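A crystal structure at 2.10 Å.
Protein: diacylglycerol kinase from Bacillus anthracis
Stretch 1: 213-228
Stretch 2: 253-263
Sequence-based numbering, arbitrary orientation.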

ATOM      1  N   PHE A 213       1.095   9.960   8.446  1.00 24.20           N
ATOM      2  CA  PHE A 213       0.653  10.988   9.386  1.00 33.63           C
ATOM      3  C   PHE A 213      -0.700  10.670  10.046  1.00 36.36           C
ATOM      4  O   PHE A 213      -1.140  11.386  10.948  1.00 41.32           O
ATOM      5  CB  PHE A 213       0.613  12.357   8.694  1.00 41.96           C
ATOM      6  CG  PHE A 213      -0.214  12.383   7.429  1.00 34.58           C
ATOM      7  CD1 PHE A 213      -1.601  12.320   7.495  1.00 34.37           C
ATOM      8  CD2 PHE A 213       0.395  12.493   6.186  1.00 35.20           C
ATOM      9  CE1 PHE A 213      -2.373  12.361   6.354  1.00 25.33           C
ATOM     10  CE2 PHE A 213      -0.370  12.531   5.020  1.00 36.76           C
ATOM     11  CZ  PHE A 213      -1.758  12.467   5.103  1.00 32.03           C
ATOM     12  N   ILE A 214      -1.361   9.601   9.606  1.00 34.61           N
ATOM     13  CA  ILE A 214      -2.591   9.136  10.263  1.00 24.01           C
ATOM     14  C   ILE A 214      -2.235   8.266  11.470  1.00 30.57           C
ATOM     15  O   ILE A 214      -1.597   7.218  11.325  1.00 32.22           O
ATOM     16  CB  ILE A 214      -3.490   8.338   9.291  1.00 28.25           C
ATOM     17  CG1 ILE A 214      -3.774   9.154   8.028  1.00 29.19           C
ATOM     18  CG2 ILE A 214      -4.817   7.894   9.962  1.00 27.82           C
ATOM     19  CD1 ILE A 214      -4.624   8.403   6.982  1.00 24.83           C
ATOM     20  N   PRO A 215      -2.642   8.696  12.675  1.00 31.41           N
ATOM     21  CA  PRO A 215      -2.254   7.966  13.889  1.00 36.96           C
ATOM     22  C   PRO A 215      -2.860   6.568  13.963  1.00 29.06           C
ATOM     23  O   PRO A 215      -4.023   6.356  13.633  1.00 26.73           O
ATOM     24  CB  PRO A 215      -2.793   8.852  15.031  1.00 37.50           C
ATOM     25  CG  PRO A 215      -2.983  10.197  14.413  1.00 33.65           C
ATOM     26  CD  PRO A 215      -3.417   9.904  12.997  1.00 36.47           C
ATOM     27  N   ASN A 216      -2.042   5.621  14.403  1.00 28.47           N
ATOM     28  CA  ASN A 216      -2.425   4.220  14.505  1.00 35.83           C
ATOM     29  C   ASN A 216      -3.120   3.577  13.299  1.00 29.17           C
ATOM     30  O   ASN A 216      -3.894   2.650  13.470  1.00 25.36           O
ATOM     31  CB  ASN A 216      -3.254   3.953  15.771  1.00 47.69           C
ATOM     32  CG  ASN A 216      -3.197   2.483  16.199  1.00 58.65           C
ATOM     33  OD1 ASN A 216      -2.135   1.852  16.140  1.00 60.08           O
ATOM     34  ND2 ASN A 216      -4.342   1.928  16.607  1.00 55.43           N
ATOM     35  N   VAL A 217      -2.856   4.035  12.084  1.00 24.34           N
ATOM     36  CA  VAL A 217      -3.360   3.284  10.936  1.00 21.90           C
ATOM     37  C   VAL A 217      -2.588   1.949  10.889  1.00 25.91           C
ATOM     38  O   VAL A 217      -1.407   1.917  11.198  1.00 25.87           O
ATOM     39  CB  VAL A 217      -3.197   4.076   9.624  1.00 32.33           C
ATOM     40  CG1 VAL A 217      -1.766   4.590   9.495  1.00 27.27           C
ATOM     41  CG2 VAL A 217      -3.605   3.231   8.421  1.00 29.90           C
ATOM     42  N   LYS A 218      -3.266   0.853  10.555  1.00 25.89           N
ATOM     43  CA  LYS A 218      -2.649  -0.476  10.500  1.00 25.66           C
ATOM     44  C   LYS A 218      -3.158  -1.198   9.267  1.00 36.19           C
ATOM     45  O   LYS A 218      -4.347  -1.085   8.938  1.00 30.23           O
ATOM     46  CB  LYS A 218      -3.042  -1.324  11.707  1.00 27.74           C
ATOM     47  CG  LYS A 218      -2.593  -0.806  13.056  1.00 36.50           C
ATOM     48  CD  LYS A 218      -1.112  -1.051  13.287  1.00 42.98           C
ATOM     49  CE  LYS A 218      -0.730  -0.566  14.682  1.00 44.01           C
ATOM     50  NZ  LYS A 218       0.731  -0.660  14.976  1.00 43.20           N
ATOM     51  N   CYS A 219      -2.288  -1.959   8.593  1.00 21.47           N
ATOM     52  CA  CYS A 219      -2.722  -2.628   7.368  1.00 22.90           C
ATOM     53  C   CYS A 219      -3.557  -3.892   7.636  1.00 26.57           C
ATOM     54  O   CYS A 219      -4.144  -4.457   6.711  1.00 31.36           O
ATOM     55  CB  CYS A 219      -1.519  -2.992   6.484  1.00 20.91           C
ATOM     56  SG  CYS A 219      -0.446  -4.279   7.203  1.00 27.81           S
ATOM     57  N   ASP A 220      -3.595  -4.345   8.888  1.00 21.57           N
ATOM     58  CA  ASP A 220      -4.223  -5.631   9.223  1.00 26.83           C
ATOM     59  C   ASP A 220      -5.159  -5.598  10.450  1.00 35.63           C
ATOM     60  O   ASP A 220      -5.404  -6.643  11.068  1.00 23.08           O
ATOM     61  CB  ASP A 220      -3.138  -6.687   9.468  1.00 26.89           C
ATOM     62  CG  ASP A 220      -2.192  -6.294  10.593  1.00 33.28           C
ATOM     63  OD1 ASP A 220      -2.360  -5.179  11.140  1.00 31.73           O
ATOM     64  OD2 ASP A 220      -1.281  -7.088  10.932  1.00 30.90           O
ATOM     65  N   ASP A 221      -5.678  -4.427  10.814  1.00 29.19           N
ATOM     66  CA  ASP A 221      -6.584  -4.367  11.969  1.00 26.21           C
ATOM     67  C   ASP A 221      -8.079  -4.469  11.616  1.00 30.57           C
ATOM     68  O   ASP A 221      -8.938  -4.305  12.473  1.00 29.82           O
ATOM     69  CB  ASP A 221      -6.303  -3.153  12.848  1.00 27.23           C
ATOM     70  CG  ASP A 221      -6.700  -1.831  12.190  1.00 35.66           C
ATOM     71  OD1 ASP A 221      -6.521  -0.786  12.859  1.00 34.98           O
ATOM     72  OD2 ASP A 221      -7.171  -1.834  11.023  1.00 25.32           O
ATOM     73  N   GLY A 222      -8.381  -4.762  10.358  1.00 31.80           N
ATOM     74  CA  GLY A 222      -9.751  -4.987   9.938  1.00 30.03           C
ATOM     75  C   GLY A 222     -10.597  -3.741   9.746  1.00 35.44           C
ATOM     76  O   GLY A 222     -11.810  -3.829   9.540  1.00 38.55           O
ATOM     77  N   THR A 223      -9.978  -2.571   9.828  1.00 31.96           N
ATOM     78  CA  THR A 223     -10.706  -1.325   9.585  1.00 25.69           C
ATOM     79  C   THR A 223      -9.871  -0.387   8.735  1.00 32.23           C
ATOM     80  O   THR A 223      -8.666  -0.599   8.544  1.00 31.94           O
ATOM     81  CB  THR A 223     -11.085  -0.581  10.893  1.00 36.56           C
ATOM     82  OG1 THR A 223      -9.903  -0.061  11.510  1.00 45.13           O
ATOM     83  CG2 THR A 223     -11.812  -1.500  11.876  1.00 44.28           C
ATOM     84  N   LEU A 224     -10.530   0.654   8.245  1.00 29.23           N
ATOM     85  CA  LEU A 224      -9.898   1.730   7.509  1.00 32.79           C
ATOM     86  C   LEU A 224      -9.911   2.973   8.380  1.00 38.02           C
ATOM     87  O   LEU A 224     -10.813   3.139   9.218  1.00 27.00           O
ATOM     88  CB  LEU A 224     -10.698   2.009   6.247  1.00 32.36           C
ATOM     89  CG  LEU A 224     -10.563   0.869   5.246  1.00 36.27           C
ATOM     90  CD1 LEU A 224     -11.342   1.151   3.980  1.00 32.25           C
ATOM     91  CD2 LEU A 224      -9.081   0.680   4.934  1.00 39.87           C
ATOM     92  N   ASP A 225      -8.922   3.843   8.171  1.00 25.93           N
ATOM     93  CA  ASP A 225      -8.803   5.090   8.922  1.00 32.84           C
ATOM     94  C   ASP A 225      -9.228   6.291   8.087  1.00 42.32           C
ATOM     95  O   ASP A 225      -8.599   6.629   7.079  1.00 38.23           O
ATOM     96  CB  ASP A 225      -7.374   5.290   9.431  1.00 33.07           C
ATOM     97  CG  ASP A 225      -7.057   4.401  10.614  1.00 42.68           C
ATOM     98  OD1 ASP A 225      -6.856   4.926  11.736  1.00 42.36           O
ATOM     99  OD2 ASP A 225      -7.036   3.167  10.425  1.00 45.52           O
ATOM    100  N   ILE A 226     -10.313   6.920   8.513  1.00 36.74           N
ATOM    101  CA  ILE A 226     -10.754   8.163   7.911  1.00 38.17           C
ATOM    102  C   ILE A 226     -10.009   9.295   8.589  1.00 34.41           C
ATOM    103  O   ILE A 226      -9.932   9.357   9.815  1.00 36.08           O
ATOM    104  CB  ILE A 226     -12.255   8.387   8.126  1.00 36.06           C
ATOM    105  CG1 ILE A 226     -13.062   7.224   7.544  1.00 33.67           C
ATOM    106  CG2 ILE A 226     -12.678   9.725   7.536  1.00 35.33           C
ATOM    107  CD1 ILE A 226     -14.560   7.342   7.772  1.00 51.93           C
ATOM    108  N   PHE A 227      -9.468  10.197   7.787  1.00 29.77           N
ATOM    109  CA  PHE A 227      -8.697  11.307   8.319  1.00 25.12           C
ATOM    110  C   PHE A 227      -9.061  12.561   7.531  1.00 28.00           C
ATOM    111  O   PHE A 227      -8.871  12.634   6.305  1.00 25.64           O
ATOM    112  CB  PHE A 227      -7.197  11.000   8.206  1.00 37.86           C
ATOM    113  CG  PHE A 227      -6.307  12.005   8.896  1.00 31.13           C
ATOM    114  CD1 PHE A 227      -6.032  11.893  10.245  1.00 35.55           C
ATOM    115  CD2 PHE A 227      -5.751  13.059   8.188  1.00 31.46           C
ATOM    116  CE1 PHE A 227      -5.208  12.810  10.883  1.00 36.47           C
ATOM    117  CE2 PHE A 227      -4.924  13.981   8.816  1.00 39.50           C
ATOM    118  CZ  PHE A 227      -4.652  13.854  10.162  1.00 35.97           C
ATOM    119  N   VAL A 228      -9.601  13.544   8.238  1.00 33.65           N
ATOM    120  CA  VAL A 228     -10.033  14.781   7.609  1.00 37.01           C
ATOM    121  C   VAL A 228      -9.302  15.978   8.193  1.00 34.69           C
ATOM    122  O   VAL A 228      -9.278  16.167   9.405  1.00 34.28           O
ATOM    123  CB  VAL A 228     -11.530  14.993   7.812  1.00 44.09           C
ATOM    124  CG1 VAL A 228     -11.960  16.306   7.171  1.00 44.22           C
ATOM    125  CG2 VAL A 228     -12.311  13.821   7.234  1.00 32.02           C
ATOM    126  N   ASP A 253      -9.760  20.397  15.001  1.00 69.36           N
ATOM    127  CA  ASP A 253      -9.257  20.825  13.703  1.00 71.01           C
ATOM    128  C   ASP A 253      -9.070  19.639  12.757  1.00 59.25           C
ATOM    129  O   ASP A 253      -8.933  19.804  11.543  1.00 53.21           O
ATOM    130  CB  ASP A 253      -7.938  21.579  13.884  1.00 82.73           C
ATOM    131  CG  ASP A 253      -7.993  22.589  15.020  1.00 92.79           C
ATOM    132  OD1 ASP A 253      -6.941  22.851  15.646  1.00 95.03           O
ATOM    133  OD2 ASP A 253      -9.091  23.117  15.295  1.00 93.89           O
ATOM    134  N   ILE A 254      -9.065  18.439  13.324  1.00 54.47           N
ATOM    135  CA  ILE A 254      -8.861  17.227  12.544  1.00 46.17           C
ATOM    136  C   ILE A 254      -9.811  16.122  12.994  1.00 42.53           C
ATOM    137  O   ILE A 254      -9.903  15.816  14.182  1.00 41.85           O
ATOM    138  CB  ILE A 254      -7.396  16.748  12.631  1.00 46.72           C
ATOM    139  CG1 ILE A 254      -6.475  17.769  11.961  1.00 47.56           C
ATOM    140  CG2 ILE A 254      -7.234  15.370  11.995  1.00 44.15           C
ATOM    141  CD1 ILE A 254      -5.037  17.324  11.862  1.00 57.66           C
ATOM    142  N   PHE A 255     -10.534  15.542  12.042  1.00 41.90           N
ATOM    143  CA  PHE A 255     -11.418  14.428  12.340  1.00 37.25           C
ATOM    144  C   PHE A 255     -10.746  13.102  11.960  1.00 35.09           C
ATOM    145  O   PHE A 255     -10.275  12.935  10.843  1.00 29.82           O
ATOM    146  CB  PHE A 255     -12.741  14.580  11.594  1.00 32.30           C
ATOM    147  CG  PHE A 255     -13.705  13.450  11.837  1.00 41.12           C
ATOM    148  CD1 PHE A 255     -14.291  13.276  13.080  1.00 48.64           C
ATOM    149  CD2 PHE A 255     -14.039  12.574  10.815  1.00 47.04           C
ATOM    150  CE1 PHE A 255     -15.193  12.237  13.302  1.00 54.14           C
ATOM    151  CE2 PHE A 255     -14.938  11.531  11.028  1.00 44.16           C
ATOM    152  CZ  PHE A 255     -15.514  11.363  12.272  1.00 44.19           C
ATOM    153  N   HIS A 256     -10.706  12.165  12.901  1.00 38.93           N
ATOM    154  CA  HIS A 256     -10.107  10.867  12.657  1.00 33.62           C
ATOM    155  C   HIS A 256     -10.955   9.798  13.296  1.00 42.72           C
ATOM    156  O   HIS A 256     -11.203   9.828  14.505  1.00 43.27           O
ATOM    157  CB  HIS A 256      -8.695  10.805  13.238  1.00 36.32           C
ATOM    158  CG  HIS A 256      -8.044   9.463  13.096  1.00 43.64           C
ATOM    159  ND1 HIS A 256      -7.036   9.032  13.931  1.00 36.84           N
ATOM    160  CD2 HIS A 256      -8.243   8.464  12.201  1.00 40.78           C
ATOM    161  CE1 HIS A 256      -6.650   7.823  13.564  1.00 38.12           C
ATOM    162  NE2 HIS A 256      -7.372   7.453  12.521  1.00 38.22           N
ATOM    163  N   VAL A 257     -11.417   8.855  12.488  1.00 37.80           N
ATOM    164  CA  VAL A 257     -12.164   7.733  13.028  1.00 36.17           C
ATOM    165  C   VAL A 257     -11.804   6.475  12.257  1.00 40.68           C
ATOM    166  O   VAL A 257     -11.301   6.549  11.131  1.00 37.52           O
ATOM    167  CB  VAL A 257     -13.686   7.965  12.937  1.00 42.89           C
ATOM    168  CG1 VAL A 257     -14.161   7.865  11.493  1.00 33.92           C
ATOM    169  CG2 VAL A 257     -14.424   6.954  13.796  1.00 45.02           C
ATOM    170  N   LYS A 258     -12.049   5.322  12.868  1.00 35.40           N
ATOM    171  CA  LYS A 258     -11.866   4.051  12.183  1.00 35.42           C
ATOM    172  C   LYS A 258     -13.207   3.458  11.824  1.00 33.11           C
ATOM    173  O   LYS A 258     -14.111   3.456  12.638  1.00 37.20           O
ATOM    174  CB  LYS A 258     -11.062   3.086  13.055  1.00 39.68           C
ATOM    175  CG  LYS A 258      -9.552   3.319  12.970  1.00 34.35           C
ATOM    176  CD  LYS A 258      -8.827   2.713  14.162  1.00 37.91           C
ATOM    177  CE  LYS A 258      -7.320   2.800  14.002  1.00 43.16           C
ATOM    178  NZ  LYS A 258      -6.855   1.886  12.916  1.00 50.28           N
ATOM    179  N   ALA A 259     -13.347   2.961  10.601  1.00 43.25           N
ATOM    180  CA  ALA A 259     -14.618   2.376  10.189  1.00 44.55           C
ATOM    181  C   ALA A 259     -14.438   1.285   9.139  1.00 33.91           C
ATOM    182  O   ALA A 259     -13.420   1.244   8.457  1.00 37.60           O
ATOM    183  CB  ALA A 259     -15.557   3.458   9.685  1.00 46.64           C
ATOM    184  N   LYS A 260     -15.417   0.392   9.019  1.00 33.65           N
ATOM    185  CA  LYS A 260     -15.330  -0.687   8.032  1.00 41.22           C
ATOM    186  C   LYS A 260     -16.051  -0.362   6.731  1.00 39.47           C
ATOM    187  O   LYS A 260     -15.673  -0.858   5.678  1.00 39.57           O
ATOM    188  CB  LYS A 260     -15.857  -2.009   8.589  1.00 39.99           C
ATOM    189  CG  LYS A 260     -14.977  -2.638   9.647  1.00 54.60           C
ATOM    190  CD  LYS A 260     -15.387  -4.075   9.895  1.00 62.21           C
ATOM    191  CE  LYS A 260     -14.456  -4.757  10.886  1.00 72.88           C
ATOM    192  NZ  LYS A 260     -14.577  -6.245  10.816  1.00 75.62           N
ATOM    193  N   SER A 261     -17.106   0.445   6.813  1.00 37.82           N
ATOM    194  CA  SER A 261     -17.915   0.754   5.642  1.00 41.97           C
ATOM    195  C   SER A 261     -18.135   2.252   5.556  1.00 45.70           C
ATOM    196  O   SER A 261     -18.739   2.867   6.447  1.00 51.97           O
ATOM    197  CB  SER A 261     -19.253   0.018   5.688  1.00 46.66           C
ATOM    198  OG  SER A 261     -19.961   0.203   4.472  1.00 51.88           O
ATOM    199  N   ILE A 262     -17.648   2.835   4.472  1.00 41.24           N
ATOM    200  CA  ILE A 262     -17.522   4.279   4.394  1.00 40.55           C
ATOM    201  C   ILE A 262     -18.095   4.830   3.107  1.00 40.01           C
ATOM    202  O   ILE A 262     -17.846   4.312   2.014  1.00 36.25           O
ATOM    203  CB  ILE A 262     -16.044   4.689   4.514  1.00 41.26           C
ATOM    204  CG1 ILE A 262     -15.436   4.053   5.771  1.00 42.30           C
ATOM    205  CG2 ILE A 262     -15.898   6.211   4.527  1.00 36.28           C
ATOM    206  CD1 ILE A 262     -13.957   4.314   5.960  1.00 44.20           C
ATOM    207  N   HIS A 263     -18.887   5.878   3.244  1.00 37.55           N
ATOM    208  CA  HIS A 263     -19.373   6.594   2.077  1.00 40.36           C
ATOM    209  C   HIS A 263     -19.008   8.062   2.174  1.00 38.46           C
ATOM    210  O   HIS A 263     -19.286   8.718   3.191  1.00 36.07           O
ATOM    211  CB  HIS A 263     -20.888   6.435   1.898  1.00 46.20           C
ATOM    212  CG  HIS A 263     -21.381   6.943   0.580  1.00 51.62           C
ATOM    213  ND1 HIS A 263     -21.854   8.227   0.407  1.00 54.12           N
ATOM    214  CD2 HIS A 263     -21.438   6.353  -0.638  1.00 39.36           C
ATOM    215  CE1 HIS A 263     -22.200   8.399  -0.857  1.00 48.85           C
ATOM    216  NE2 HIS A 263     -21.953   7.278  -1.514  1.00 41.12           N
TER

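What fills the apolar centre of the contact? Ile-226 does, with more of its area covered by the other stretch than any other residue of its own. Its CG1 lies 3.4 Å from CD1 of Ile-262, a side chain whose CA-to-CB bond points toward the first stretch, and its CD1 lies 3.8 Å from CG1 of Val-257. The extended m, t conformation of Ile-226 lets one branch reach both neighbours. Leu-224, on the same face of the sheet, meets the same isoleucine, its CB 4.0 Å from Ile-262 CD1. Ala-259 also belongs to this face, its CB 4.4 Å from Ile-226 CD1. Further along, Val-228 CB and Phe-255 CB pair at 4.0 Å. Isoleucine and valine, branched at CB, favour the extended backbone, and all the side chains of this face offer only carbon to their neighbours.

How does the backbone set these side chains in register? Strands 224-228 and 254-259 run antiparallel, their axes 4.7 Å apart at closest approach, and three hydrogen-bonded pairs join them. Leu-224 N donates to Ala-259 O at 3.0 Å, and Ala-259 N returns a bond to Leu-224 O at 2.9 Å. The same exchange links Ile-226 N to Val-257 O at 2.8 Å and Val-257 N to Ile-226 O at 3.1 Å, then Val-228 N to Phe-255 O at 2.8 Å and Phe-255 N to Val-228 O at 3.0 Å. Between them sit the non-hydrogen-bonded pairs Asp-225 with Lys-258 and Phe-227 with His-256, whose CA atoms come to 4.6 Å. There the side chains turn to the opposite face, so the sheet is apolar on one side here and mixed on the other.

What occupies that mixed face? At one end Phe-227 rests its CE1 3.4 Å from CG2 of Ile-254, an apolar contact. Next comes His-256, whose ring is hemmed in by the first stretch: Ile-214 CG2 lies 3.6 Å from its NE2, and Pro-215 O lies 3.0 Å from its CE1, near the ring plane. The same NE2 donates a hydrogen bond to Asp-225 OD1 at 2.7 Å, so the imidazole serves both as packing surface and as donor, while its ND1 is satisfied elsewhere in the structure.

How is the charge at the polar edge met? Lys-258 sends its long side chain back across the first stretch, its chi4 in the m well, and places NZ among three acceptors. Salt bridges run from NZ to Asp-225 OD2 at 2.8 Å and to Asp-221 OD1 at 2.7 Å, and NZ also donates to the backbone O of Asn-216 at 3.1 Å. Buried Asp-225 thus has one carboxylate oxygen for the histidine and the other for the lysine. Asp-221 is held in turn within its own loop, where Thr-223 N donates to Asp-221 OD2 at 3.1 Å.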